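Local coordinates for protein Mono(ADP-ribosyl)transferase SpvB (Salmonella typhimurium, PDB 2GWM) that probably transfers ADP-ribose from NAD+ to an arginine of host actin, blocking its polymerization and so dismantling the cytoskeleton of the infected cell, at residues 40-45 and 58-63; 94-97 and 101-104; 161-164 and 169-172. All blocks are in the same frame, centred on the assembly; numbering follows the deposited sequence.

Contact 1: 40-45 and 58-63; sequences RDYLST and SVYIND. With SO4 (sulfate ion), chain B.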
loop_
_atom_site.group_PDB
_atom_site.type_symbol
_atom_site.label_atom_id
_atom_site.label_comp_id
_atom_site.label_asym_id
_atom_site.label_seq_id
_atom_site.Cartn_x
_atom_site.Cartn_y
_atom_site.Cartn_z
ATOM N N ARG A 40 4.261 22.697 4.409
ATOM C CA ARG A 40 5.349 22.300 3.537
ATOM C C ARG A 40 5.482 23.252 2.337
ATOM O O ARG A 40 6.218 22.985 1.362
ATOM C CB ARG A 40 5.110 20.862 3.090
ATOM C CG ARG A 40 4.979 19.914 4.232
ATOM C CD ARG A 40 5.101 18.437 3.823
ATOM N NE ARG A 40 6.436 18.111 3.298
ATOM C CZ ARG A 40 7.515 17.829 4.038
ATOM N NH1 ARG A 40 7.468 17.833 5.351
ATOM N NH2 ARG A 40 8.671 17.557 3.434
ATOM N N ASP A 41 4.757 24.375 2.410
ATOM C CA ASP A 41 4.910 25.519 1.479
ATOM C C ASP A 41 4.434 25.316 0.083
ATOM O O ASP A 41 4.675 26.175 -0.770
ATOM C CB ASP A 41 6.353 26.067 1.496
ATOM C CG ASP A 41 6.770 26.506 2.841
ATOM O OD1 ASP A 41 6.000 27.229 3.513
ATOM O OD2 ASP A 41 7.857 26.060 3.276
ATOM N N TYR A 42 3.641 24.273 -0.163
ATOM C CA TYR A 42 3.019 24.185 -1.458
ATOM C C TYR A 42 1.961 25.263 -1.653
ATOM O O TYR A 42 1.655 25.624 -2.767
ATOM C CB TYR A 42 2.354 22.812 -1.656
ATOM C CG TYR A 42 3.299 21.629 -1.660
ATOM C CD1 TYR A 42 4.028 21.331 -2.766
ATOM C CD2 TYR A 42 3.456 20.827 -0.542
ATOM C CE1 TYR A 42 4.872 20.242 -2.815
ATOM C CE2 TYR A 42 4.291 19.736 -0.575
ATOM C CZ TYR A 42 5.024 19.454 -1.706
ATOM O OH TYR A 42 5.862 18.349 -1.667
ATOM N N LEU A 43 1.364 25.726 -0.581
ATOM C CA LEU A 43 0.430 26.847 -0.631
ATOM C C LEU A 43 0.812 27.891 0.383
ATOM O O LEU A 43 1.421 27.589 1.392
ATOM C CB LEU A 43 -0.991 26.392 -0.340
ATOM C CG LEU A 43 -1.579 25.416 -1.393
ATOM C CD1 LEU A 43 -2.883 24.900 -0.830
ATOM C CD2 LEU A 43 -1.754 26.073 -2.699
ATOM N N SER A 44 0.425 29.146 0.112
ATOM C CA SER A 44 0.656 30.254 1.091
ATOM C C SER A 44 -0.378 30.421 2.243
ATOM O O SER A 44 -0.109 31.139 3.240
ATOM C CB SER A 44 0.811 31.589 0.362
ATOM O OG SER A 44 -0.442 31.954 -0.181
ATOM N N THR A 45 -1.546 29.771 2.109
ATOM C CA THR A 45 -2.600 29.773 3.152
ATOM C C THR A 45 -3.202 28.393 3.290
ATOM O O THR A 45 -3.035 27.564 2.413
ATOM C CB THR A 45 -3.792 30.775 2.898
ATOM O OG1 THR A 45 -4.629 30.327 1.831
ATOM C CG2 THR A 45 -3.297 32.208 2.618
ATOM N N SER A 58 -1.473 17.602 -6.157
ATOM C CA SER A 58 -0.770 16.904 -7.224
ATOM C C SER A 58 0.711 16.987 -7.107
ATOM O O SER A 58 1.420 16.002 -7.250
ATOM C CB SER A 58 -1.217 17.432 -8.593
ATOM O OG SER A 58 -2.637 17.181 -8.817
ATOM N N VAL A 59 1.228 18.200 -6.877
ATOM C CA VAL A 59 2.651 18.342 -6.774
ATOM C C VAL A 59 3.229 17.541 -5.570
ATOM O O VAL A 59 4.291 16.938 -5.638
ATOM C CB VAL A 59 3.046 19.852 -6.623
ATOM C CG1 VAL A 59 4.561 19.960 -6.695
ATOM C CG2 VAL A 59 2.405 20.706 -7.702
ATOM N N TYR A 60 2.553 17.627 -4.441
ATOM C CA TYR A 60 2.914 16.925 -3.221
ATOM C C TYR A 60 2.981 15.389 -3.463
ATOM O O TYR A 60 3.962 14.745 -3.162
ATOM C CB TYR A 60 1.843 17.299 -2.222
ATOM C CG TYR A 60 1.852 16.564 -0.891
ATOM C CD1 TYR A 60 3.027 16.267 -0.207
ATOM C CD2 TYR A 60 0.658 16.102 -0.380
ATOM C CE1 TYR A 60 2.991 15.575 1.001
ATOM C CE2 TYR A 60 0.604 15.406 0.823
ATOM C CZ TYR A 60 1.778 15.152 1.503
ATOM O OH TYR A 60 1.701 14.454 2.679
ATOM N N ILE A 61 1.929 14.855 -4.058
ATOM C CA ILE A 61 1.883 13.425 -4.397
ATOM C C ILE A 61 3.025 13.093 -5.343
ATOM O O ILE A 61 3.718 12.076 -5.196
ATOM C CB ILE A 61 0.518 13.078 -5.030
ATOM C CG1 ILE A 61 -0.491 13.169 -3.890
ATOM C CG2 ILE A 61 0.520 11.675 -5.552
ATOM C CD1 ILE A 61 -1.853 13.269 -4.363
ATOM N N ASN A 62 3.227 13.922 -6.366
ATOM C CA ASN A 62 4.275 13.649 -7.315
ATOM C C ASN A 62 5.625 13.726 -6.653
ATOM O O ASN A 62 6.545 13.032 -7.084
ATOM C CB ASN A 62 4.183 14.635 -8.470
ATOM C CG ASN A 62 2.965 14.395 -9.362
ATOM O OD1 ASN A 62 2.482 13.257 -9.426
ATOM N ND2 ASN A 62 2.533 15.394 -10.111
ATOM N N ASP A 63 5.802 14.615 -5.660
ATOM C CA ASP A 63 7.081 14.651 -4.982
ATOM C C ASP A 63 7.312 13.302 -4.279
ATOM O O ASP A 63 8.406 12.822 -4.272
ATOM C CB ASP A 63 7.106 15.770 -3.944
ATOM C CG ASP A 63 7.607 17.100 -4.521
ATOM O OD1 ASP A 63 8.268 17.108 -5.550
ATOM O OD2 ASP A 63 7.330 18.139 -3.851
HETATM S S SO4 B . 11.213 18.305 5.951
HETATM O O1 SO4 B . 11.122 18.410 4.498
HETATM O O2 SO4 B . 10.247 17.319 6.495
HETATM O O3 SO4 B . 12.614 17.972 6.270
HETATM O O4 SO4 B . 10.911 19.613 6.550
#
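Tyr42 and Asp63 meet through a short hydrogen bond: the phenol OH donates to Asp63 OD2 over 2.6 Å. The acceptor employs its anti lone pair, the one facing away from OD1, and OD2 lies in the plane of the tyrosine ring at its edge, while the ring and carboxylate planes are clearly inclined to each other. The two side chains approach from opposite directions. Asp63 OD1 is taken by Gln4 of helix 3-24, a second hold that probably limits rotation of the carboxylate.

The tight part of the contact is the ring of Tyr42. One face receives Tyr60 CB, which sits 4.0 Å from the ring centroid and 20° off its normal, a CH-pi contact displaced toward the rim. The two tyrosine rings themselves are oblique, with planes at 54° and Tyr42 CE2 touching Tyr60 CD1 at 3.7 Å. Tyr60 has CG trans to its own amide nitrogen, which sends the side chain across that of Tyr42 at about a right angle and on toward Tyr10 and Ile19 of helix 3-24.

This is the N-terminal helical part of the ADP-ribosyltransferase domain, where the loop after helix 30-39 folds back on helix 50-69, which supplies Val59, Tyr60 and, a turn on from Val59, Asp63. Leu37 and Ala56 also pack on Tyr42.

The contact thins out toward solvent. Exposed Val59 offers just CG1, 3.9 Å from Tyr42 CE1. Arg40 merely skirts 58-63; its guanidinium instead grips a sulfate, probably from the crystallisation liquor. Its NH1 donates to sulfate O2 at 3.0 Å along a nearly straight bond, whereas NH2 reaches sulfate O1 at 2.8 Å with a more bent N-H...O angle of 133°.

Contact 2: 94-97 and 101-104; sequences LKEY and GNII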
loop_
_atom_site.group_PDB
_atom_site.type_symbol
_atom_site.label_atom_id
_atom_site.label_comp_id
_atom_site.label_asym_id
_atom_site.label_seq_id
_atom_site.Cartn_x
_atom_site.Cartn_y
_atom_site.Cartn_z
ATOM N N LEU A 94 -14.111 -6.889 -1.583
ATOM C CA LEU A 94 -13.913 -8.332 -1.436
ATOM C C LEU A 94 -14.246 -9.093 -2.724
ATOM O O LEU A 94 -13.483 -9.988 -3.147
ATOM C CB LEU A 94 -14.745 -8.872 -0.282
ATOM C CG LEU A 94 -14.787 -10.390 -0.074
ATOM C CD1 LEU A 94 -13.421 -10.896 0.228
ATOM C CD2 LEU A 94 -15.731 -10.735 1.054
ATOM N N LYS A 95 -15.382 -8.763 -3.340
ATOM C CA LYS A 95 -15.792 -9.488 -4.528
ATOM C C LYS A 95 -14.773 -9.280 -5.635
ATOM O O LYS A 95 -14.390 -10.220 -6.301
ATOM C CB LYS A 95 -17.133 -8.998 -5.009
ATOM C CG LYS A 95 -17.562 -9.721 -6.273
ATOM C CD LYS A 95 -19.025 -9.510 -6.614
ATOM C CE LYS A 95 -19.409 -10.350 -7.842
ATOM N NZ LYS A 95 -19.252 -11.841 -7.626
ATOM N N GLU A 96 -14.324 -8.045 -5.804
ATOM C CA GLU A 96 -13.283 -7.722 -6.800
ATOM C C GLU A 96 -11.983 -8.536 -6.599
ATOM O O GLU A 96 -11.415 -9.107 -7.537
ATOM C CB GLU A 96 -12.896 -6.233 -6.710
ATOM C CG GLU A 96 -13.762 -5.286 -7.443
ATOM C CD GLU A 96 -12.933 -4.468 -8.440
ATOM O OE1 GLU A 96 -13.060 -4.781 -9.661
ATOM O OE2 GLU A 96 -12.135 -3.573 -7.995
ATOM N N TYR A 97 -11.522 -8.600 -5.360
ATOM C CA TYR A 97 -10.238 -9.230 -5.085
ATOM C C TYR A 97 -10.309 -10.759 -5.092
ATOM O O TYR A 97 -9.265 -11.411 -5.074
ATOM C CB TYR A 97 -9.754 -8.766 -3.692
ATOM C CG TYR A 97 -9.038 -7.444 -3.707
ATOM C CD1 TYR A 97 -9.696 -6.298 -4.116
ATOM C CD2 TYR A 97 -7.713 -7.355 -3.396
ATOM C CE1 TYR A 97 -9.017 -5.047 -4.186
ATOM C CE2 TYR A 97 -7.044 -6.108 -3.448
ATOM C CZ TYR A 97 -7.716 -4.985 -3.858
ATOM O OH TYR A 97 -7.139 -3.718 -3.967
ATOM N N GLY A 101 -8.890 -14.095 -11.991
ATOM C CA GLY A 101 -8.537 -13.458 -13.227
ATOM C C GLY A 101 -8.870 -11.985 -13.334
ATOM O O GLY A 101 -8.539 -11.357 -14.345
ATOM N N ASN A 102 -9.496 -11.413 -12.297
ATOM C CA ASN A 102 -9.793 -9.969 -12.269
ATOM C C ASN A 102 -8.480 -9.169 -12.325
ATOM O O ASN A 102 -7.417 -9.618 -11.878
ATOM C CB ASN A 102 -10.595 -9.609 -11.025
ATOM C CG ASN A 102 -11.337 -8.281 -11.119
ATOM O OD1 ASN A 102 -11.535 -7.715 -12.202
ATOM N ND2 ASN A 102 -11.810 -7.801 -9.964
ATOM N N ILE A 103 -8.550 -7.996 -12.933
ATOM C CA ILE A 103 -7.438 -7.059 -12.905
ATOM C C ILE A 103 -7.909 -5.845 -12.153
ATOM O O ILE A 103 -8.930 -5.235 -12.518
ATOM C CB ILE A 103 -6.966 -6.736 -14.330
ATOM C CG1 ILE A 103 -6.424 -8.038 -14.932
ATOM C CG2 ILE A 103 -5.905 -5.681 -14.303
ATOM C CD1 ILE A 103 -5.981 -7.918 -16.194
ATOM N N ILE A 104 -7.172 -5.536 -11.093
ATOM C CA ILE A 104 -7.532 -4.448 -10.161
ATOM C C ILE A 104 -6.467 -3.356 -10.215
ATOM O O ILE A 104 -5.320 -3.643 -10.507
ATOM C CB ILE A 104 -7.685 -4.957 -8.748
ATOM C CG1 ILE A 104 -8.765 -6.048 -8.765
ATOM C CG2 ILE A 104 -8.074 -3.818 -7.754
ATOM C CD1 ILE A 104 -8.906 -6.731 -7.501
HETATM O O HOH W 1 -11.150 -3.397 -11.614
#
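Asn102 reaches Glu96 with its CG anti to the backbone N (chi1 -161°), while the Glu96 chain bends at chi2 and brings OE1 to the same amide nitrogen, close to the plane of the amide. The two torsions together let Asn102 ND2 serve both the main chain and the side chain of one residue. The setting is the turn from the last residues of helix 91-97 into edge strand 103-106 of the mixed five-stranded sheet in the ADP-ribosyltransferase core.

Of the two bonds, ND2 to Glu96 O is the shorter, at 2.8 Å. It is almost linear at the hydrogen (176°) and lies in the amide plane, although the donor is tilted from the plane of the acceptor carbonyl. The bond from ND2 to Glu96 OE1 is longer, 3.3 Å, and meets that oxygen from above the carboxylate plane. The carboxylate and amide planes are steeply inclined to each other. Both acceptors lie in or near the amide plane, and two bonds from ND2 should together restrain rotation of the amide. A water donates both to OE1 and to Ile103 O, bridging the exposed glutamate to the strand backbone.

Buried Ile104 carries the apolar half: its CD1 packs against both Glu96 O and the Tyr97 ring. The methyl lies over one face of that ring, 3.8 Å from the centroid and 23° off the normal, a CH-pi contact shifted toward the rim. Tyr97 also packs on Ile194 and Met196, and its side chain is about 8 Å from that of Arg81, a predicted active-site residue. Ile104 CG2 touches farther along the same ring, with Tyr97 CE1 at 3.9 Å.

Contact 3: 161-164 and 169-172; sequences SIVN and DFAS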
loop_
_atom_site.group_PDB
_atom_site.type_symbol
_atom_site.label_atom_id
_atom_site.label_comp_id
_atom_site.label_asym_id
_atom_site.label_seq_id
_atom_site.Cartn_x
_atom_site.Cartn_y
_atom_site.Cartn_z
ATOM N N SER A 161 -5.170 -16.744 -7.969
ATOM C CA SER A 161 -5.961 -17.751 -7.266
ATOM C C SER A 161 -6.309 -17.313 -5.867
ATOM O O SER A 161 -5.643 -16.446 -5.293
ATOM C CB SER A 161 -5.215 -19.078 -7.213
ATOM O OG SER A 161 -3.993 -19.042 -6.523
ATOM N N ILE A 162 -7.358 -17.937 -5.332
ATOM C CA ILE A 162 -7.841 -17.678 -4.001
ATOM C C ILE A 162 -7.852 -19.021 -3.291
ATOM O O ILE A 162 -8.327 -20.026 -3.879
ATOM C CB ILE A 162 -9.252 -17.021 -3.956
ATOM C CG1 ILE A 162 -9.295 -15.709 -4.773
ATOM C CG2 ILE A 162 -9.659 -16.789 -2.484
ATOM C CD1 ILE A 162 -9.754 -15.808 -6.161
ATOM N N VAL A 163 -7.291 -19.064 -2.088
ATOM C CA VAL A 163 -7.214 -20.290 -1.305
ATOM C C VAL A 163 -7.900 -20.000 -0.003
ATOM O O VAL A 163 -7.327 -19.292 0.840
ATOM C CB VAL A 163 -5.735 -20.634 -1.035
ATOM C CG1 VAL A 163 -5.617 -21.954 -0.497
ATOM C CG2 VAL A 163 -4.906 -20.504 -2.388
ATOM N N ASN A 164 -9.119 -20.548 0.187
ATOM C CA ASN A 164 -9.870 -20.392 1.410
ATOM C C ASN A 164 -9.352 -21.256 2.533
ATOM O O ASN A 164 -8.783 -22.337 2.328
ATOM C CB ASN A 164 -11.318 -20.668 1.163
ATOM C CG ASN A 164 -11.953 -19.651 0.268
ATOM O OD1 ASN A 164 -11.557 -18.520 0.218
ATOM N ND2 ASN A 164 -13.018 -20.046 -0.388
ATOM N N ASP A 169 -4.401 -27.733 1.233
ATOM C CA ASP A 169 -3.833 -26.745 0.331
ATOM C C ASP A 169 -3.619 -25.407 1.012
ATOM O O ASP A 169 -2.559 -24.837 0.932
ATOM C CB ASP A 169 -4.729 -26.618 -0.903
ATOM C CG ASP A 169 -4.223 -25.604 -1.970
ATOM O OD1 ASP A 169 -3.031 -25.362 -2.135
ATOM O OD2 ASP A 169 -5.120 -25.071 -2.669
ATOM N N PHE A 170 -4.646 -24.953 1.700
ATOM C CA PHE A 170 -4.512 -23.705 2.474
ATOM C C PHE A 170 -3.436 -23.824 3.529
ATOM O O PHE A 170 -2.608 -22.931 3.694
ATOM C CB PHE A 170 -5.830 -23.357 3.086
ATOM C CG PHE A 170 -5.798 -22.235 4.078
ATOM C CD1 PHE A 170 -5.884 -20.921 3.620
ATOM C CD2 PHE A 170 -5.721 -22.471 5.416
ATOM C CE1 PHE A 170 -5.940 -19.892 4.579
ATOM C CE2 PHE A 170 -5.786 -21.472 6.318
ATOM C CZ PHE A 170 -5.823 -20.178 5.862
ATOM N N ALA A 171 -3.469 -24.920 4.310
ATOM C CA ALA A 171 -2.539 -25.078 5.415
ATOM C C ALA A 171 -1.094 -25.041 4.874
ATOM O O ALA A 171 -0.173 -24.462 5.500
ATOM C CB ALA A 171 -2.775 -26.383 6.102
ATOM N N SER A 172 -0.852 -25.716 3.753
ATOM C CA SER A 172 0.464 -25.786 3.145
ATOM C C SER A 172 0.846 -24.423 2.614
ATOM O O SER A 172 1.956 -23.969 2.885
ATOM C CB SER A 172 0.465 -26.776 2.003
ATOM O OG SER A 172 1.749 -26.956 1.457
#
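Val163 and Phe170 join the end of strand 155-164, which lies between 192-198 and edge strand 103-106 in the mixed sheet of the ADP-ribosyltransferase domain, to helix 168-175, the next element along the chain. No hydrogen bond crosses between 161-164 and 169-172; the evidence for their association lies in apolar contacts and in carbonyl oxygens set against the phenylalanine. The backbones come closest at the same pair, with Val163 CA and Phe170 CA 5.8 Å apart.

The apolar group is built on one branch of the valine. Val163 CG1, on the far side of the CA-CB bond from the amide nitrogen (chi1 -169°), projects against the start of the Phe170 side chain: it lies 3.6 Å from Phe170 CA and 3.9 Å from Phe170 CB. Both residues are buried. The Phe170 ring continues toward Cys165, Ile190 and Ile193, while Val163 also packs on Asn195, so strand 192-198, Ile190 and Cys165 extend the packing round the pair.

Polar atoms meet carbon here. Asp169 crosses Val163 at about a right angle and sets its OD2 3.8 Å from Val163 CG1, a van der Waals contact of a carboxylate oxygen with a methyl group. The other oxygen, OD1, accepts a hydrogen bond from Gln173 one turn farther along the helix, which probably helps to fix the orientation of the carboxylate. Near the helix start, Phe170 N is bonded to Ser167 OG.

Two consecutive carbonyls of the strand end make up the last group, and their oxygens abut Phe170. Asn164 is exposed and its CB is directed away from the helix, yet its carbonyl O comes within 3.2 Å of Phe170 CB. The carbonyl of Val163 instead meets the ring at the edge, near its plane, with O 3.5 Å from CD1.

Overall arrangement
From the N terminus the three contacts follow one another in series, with no nesting or crossing. Contact 1 closes first, bringing the loop after helix 30-39 back on helix 50-69 within the N-terminal helical part. Contact 2 then closes the short turn from helix 91-97 into strand 103-106, an edge of the mixed sheet. Contact 3 closes the turn from strand 155-164 into helix 168-175. Strands 103-106 and 155-164 are antiparallel neighbours, so contacts 2 and 3 share a sheet: their centres are 17 Å apart and their nearest atoms about 4 Å. Contact 1 stands apart, its centre 44 Å from that of contact 3, across the chain's centre.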